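Local coordinates for tail spike protein gp49 (Pseudomonas phage LKA1, PDB 4RU4), which probably cleaves the O-specific polysaccharide of Pseudomonas as a tailspike lyase, degrading the host cell envelope during phage entry, at residues S85-T97 and V202-V214. Numbering follows the deposited sequence.
Sequences STGSLQIAGDGAT and VSGVVDIASIQIV
Gln90 of strand 89-93 crosses Val205, which precedes the parallel strand 206-209. The side chain of Gln90 can be followed outward from CB, on the outer face it shares with Asp207, Ala92 and Ala209. CG leaves anti to the carbonyl carbon (chi1 -62°), and the chain runs on extended. Gln90 CG lies 3.8 Å from Val205 O. CD passes obliquely over the methyl Val205 CG1. Gln90 NE2 then sits 3.6 Å from Val205 CG1. At the tip NE2 bonds Thr97 OG1 of the third subunit and donates to a water 2.7 Å from NE2. The water also reaches Asp207 OD2, but that bond is weak.

The backbones pair in register, Leu89 with Val206 to Ala92 with Ala209. Backbone bonds alternate between them; Ile91 N to Asp207 O is nearly straight, at 169°. On the inner face, in one of two modelled conformers, Ile208 CD1 touches Leu89 CD2 at 3.6 Å and lies near Ile91 CB. Ile91 CG2 and Ile211 CG2 meet at 4.1 Å, their side chains crossing at about a right angle.

Beyond the paired residues both segments turn. Gly95 N bonds Ser210 O from above the carbonyl plane. Gln212 NE2 donates at 2.7 Å to a lone pair of Ala96 O, in that carbonyl's plane; the acceptor also lies in the amide plane of Gln212.

This is adjacent-coil stacking in a right-handed parallel beta-helix, the pectin lyase-like fold. Strand 70-72 pairs with the other edge of 89-93, and 232-234 with that of 206-209. Cys114 of strand 113-120 packs against Leu89 and Val206 inside. The third subunit packs on Gln90 and Val205; the second packs on the loop at Asp94, Ala96 and Thr97.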
# COMPACT_ATOMS: atom_id res chain seq x y z
N SER B 85 0.69 -32.80 -18.32
CA SER B 85 -0.70 -33.02 -18.65
C SER B 85 -1.18 -32.01 -19.67
O SER B 85 -0.53 -30.98 -19.91
CB SER B 85 -1.54 -32.88 -17.39
OG SER B 85 -1.40 -31.58 -16.88
N THR B 86 -2.31 -32.32 -20.28
CA THR B 86 -3.05 -31.34 -21.06
C THR B 86 -4.36 -31.00 -20.33
O THR B 86 -4.96 -31.84 -19.66
CB THR B 86 -3.29 -31.83 -22.50
OG1 THR B 86 -3.78 -33.17 -22.48
CG2 THR B 86 -1.98 -31.83 -23.26
N GLY B 87 -4.76 -29.73 -20.38
CA GLY B 87 -6.01 -29.31 -19.75
C GLY B 87 -6.05 -29.11 -18.24
O GLY B 87 -6.37 -28.01 -17.77
N SER B 88 -5.75 -30.14 -17.46
CA SER B 88 -5.86 -30.04 -16.00
C SER B 88 -4.73 -30.77 -15.22
O SER B 88 -4.25 -31.80 -15.64
CB SER B 88 -7.21 -30.58 -15.53
OG SER B 88 -7.09 -31.93 -15.10
N LEU B 89 -4.33 -30.22 -14.08
CA LEU B 89 -3.31 -30.85 -13.26
C LEU B 89 -3.61 -30.46 -11.84
O LEU B 89 -3.61 -29.27 -11.52
CB LEU B 89 -1.92 -30.31 -13.64
CG LEU B 89 -0.69 -30.88 -12.92
CD1 LEU B 89 -0.55 -32.39 -13.18
CD2 LEU B 89 0.57 -30.16 -13.35
N GLN B 90 -3.88 -31.45 -10.98
CA GLN B 90 -4.20 -31.18 -9.58
C GLN B 90 -3.28 -32.01 -8.72
O GLN B 90 -3.36 -33.24 -8.73
CB GLN B 90 -5.65 -31.57 -9.29
CG GLN B 90 -6.65 -30.77 -10.10
CD GLN B 90 -8.04 -31.31 -9.90
OE1 GLN B 90 -8.38 -32.35 -10.46
NE2 GLN B 90 -8.82 -30.64 -9.08
N ILE B 91 -2.38 -31.33 -8.01
CA ILE B 91 -1.38 -32.03 -7.20
C ILE B 91 -1.23 -31.28 -5.89
O ILE B 91 -1.00 -30.06 -5.90
CB ILE B 91 -0.00 -32.06 -7.90
CG1 ILE B 91 -0.02 -33.01 -9.07
CG2 ILE B 91 1.13 -32.43 -6.89
CD1 ILE B 91 1.08 -32.73 -10.04
N ALA B 92 -1.39 -31.98 -4.78
CA ALA B 92 -1.19 -31.40 -3.46
C ALA B 92 -0.39 -32.36 -2.58
O ALA B 92 -0.65 -33.57 -2.60
CB ALA B 92 -2.54 -31.07 -2.81
N GLY B 93 0.57 -31.84 -1.82
CA GLY B 93 1.42 -32.68 -0.98
C GLY B 93 1.27 -32.32 0.49
O GLY B 93 0.31 -31.64 0.86
N ASP B 94 2.23 -32.76 1.31
CA ASP B 94 2.16 -32.51 2.75
C ASP B 94 3.06 -31.36 3.14
O ASP B 94 3.39 -31.19 4.32
CB ASP B 94 2.59 -33.75 3.53
CG ASP B 94 1.56 -34.86 3.47
OD1 ASP B 94 0.38 -34.56 3.22
OD2 ASP B 94 1.94 -36.03 3.65
N GLY B 95 3.48 -30.59 2.15
CA GLY B 95 4.41 -29.51 2.39
C GLY B 95 5.78 -29.82 1.80
O GLY B 95 5.92 -30.60 0.86
N ALA B 96 6.80 -29.20 2.37
CA ALA B 96 8.14 -29.23 1.78
C ALA B 96 8.76 -30.62 1.84
O ALA B 96 9.78 -30.85 1.21
CB ALA B 96 9.05 -28.21 2.50
N THR B 97 8.15 -31.53 2.60
CA THR B 97 8.67 -32.91 2.67
C THR B 97 8.12 -33.79 1.55
O THR B 97 8.53 -34.94 1.41
CB THR B 97 8.35 -33.59 4.02
OG1 THR B 97 6.97 -33.40 4.32
CG2 THR B 97 9.19 -32.98 5.15
N VAL B 202 -9.15 -22.82 -23.68
CA VAL B 202 -9.86 -24.01 -23.23
C VAL B 202 -8.91 -24.76 -22.32
O VAL B 202 -7.81 -25.16 -22.74
CB VAL B 202 -10.28 -24.88 -24.45
CG1 VAL B 202 -11.00 -26.15 -24.02
CG2 VAL B 202 -11.18 -24.07 -25.37
N SER B 203 -9.31 -24.90 -21.06
CA SER B 203 -8.46 -25.55 -20.07
C SER B 203 -9.32 -25.99 -18.89
O SER B 203 -10.45 -25.55 -18.74
CB SER B 203 -7.41 -24.55 -19.57
OG SER B 203 -8.04 -23.42 -18.98
N GLY B 204 -8.77 -26.87 -18.07
CA GLY B 204 -9.46 -27.32 -16.88
C GLY B 204 -8.80 -26.81 -15.61
O GLY B 204 -8.19 -25.73 -15.60
N VAL B 205 -8.89 -27.60 -14.55
CA VAL B 205 -8.43 -27.12 -13.25
C VAL B 205 -6.93 -27.35 -13.07
O VAL B 205 -6.46 -28.48 -13.17
CB VAL B 205 -9.24 -27.84 -12.14
CG1 VAL B 205 -8.75 -27.46 -10.73
CG2 VAL B 205 -10.75 -27.50 -12.33
N VAL B 206 -6.19 -26.28 -12.80
CA VAL B 206 -4.79 -26.40 -12.41
C VAL B 206 -4.56 -25.88 -11.00
O VAL B 206 -4.83 -24.71 -10.69
CB VAL B 206 -3.85 -25.69 -13.41
CG1 VAL B 206 -2.40 -25.72 -12.93
CG2 VAL B 206 -4.00 -26.38 -14.77
N ASP B 207 -4.07 -26.77 -10.14
CA ASP B 207 -3.88 -26.43 -8.74
C ASP B 207 -2.68 -27.24 -8.25
O ASP B 207 -2.74 -28.46 -8.19
CB ASP B 207 -5.16 -26.76 -7.94
CG ASP B 207 -5.15 -26.16 -6.53
OD1 ASP B 207 -4.07 -25.75 -6.05
OD2 ASP B 207 -6.22 -26.13 -5.89
N ILE B 208 -1.60 -26.55 -7.94
CA ILE B 208 -0.39 -27.18 -7.44
C ILE B 208 -0.17 -26.58 -6.07
O ILE B 208 -0.13 -25.36 -5.91
CB ILE B 208 0.82 -26.86 -8.36
CG1 ILE B 208 0.47 -27.13 -9.83
CG2 ILE B 208 2.07 -27.64 -7.93
CD1 ILE B 208 0.03 -28.55 -10.13
N ALA B 209 -0.06 -27.43 -5.06
CA ALA B 209 0.18 -26.91 -3.71
C ALA B 209 1.01 -27.81 -2.82
O ALA B 209 0.97 -29.04 -2.96
CB ALA B 209 -1.17 -26.57 -3.04
N SER B 210 1.76 -27.19 -1.93
CA SER B 210 2.31 -27.89 -0.77
C SER B 210 3.19 -29.04 -1.16
O SER B 210 3.02 -30.16 -0.65
CB SER B 210 1.15 -28.40 0.08
OG SER B 210 0.48 -27.30 0.68
N ILE B 211 4.11 -28.76 -2.09
CA ILE B 211 5.12 -29.72 -2.52
C ILE B 211 6.45 -28.96 -2.64
O ILE B 211 6.48 -27.72 -2.62
CB ILE B 211 4.78 -30.38 -3.87
CG1 ILE B 211 4.63 -29.32 -4.97
CG2 ILE B 211 3.53 -31.26 -3.77
CD1 ILE B 211 4.77 -29.83 -6.41
N GLN B 212 7.52 -29.71 -2.74
CA GLN B 212 8.83 -29.15 -3.06
C GLN B 212 9.38 -29.82 -4.32
O GLN B 212 9.38 -31.05 -4.44
CB GLN B 212 9.80 -29.32 -1.89
CG GLN B 212 11.26 -28.96 -2.24
CD GLN B 212 12.18 -28.80 -1.03
OE1 GLN B 212 13.23 -28.20 -1.14
NE2 GLN B 212 11.78 -29.37 0.13
N ILE B 213 9.80 -29.00 -5.27
CA ILE B 213 10.48 -29.50 -6.46
C ILE B 213 11.96 -29.17 -6.28
O ILE B 213 12.31 -28.00 -6.12
CB ILE B 213 9.94 -28.79 -7.71
CG1 ILE B 213 8.54 -29.31 -8.02
CG2 ILE B 213 10.89 -28.99 -8.94
CD1 ILE B 213 7.85 -28.49 -9.06
N VAL B 214 12.83 -30.18 -6.26
CA VAL B 214 14.27 -29.90 -6.29
C VAL B 214 14.72 -30.21 -7.70
O VAL B 214 15.03 -31.37 -8.02
CB VAL B 214 15.04 -30.73 -5.27
CG1 VAL B 214 16.54 -30.38 -5.31
CG2 VAL B 214 14.44 -30.51 -3.87
O HOH W 1 -7.70 -28.95 -7.27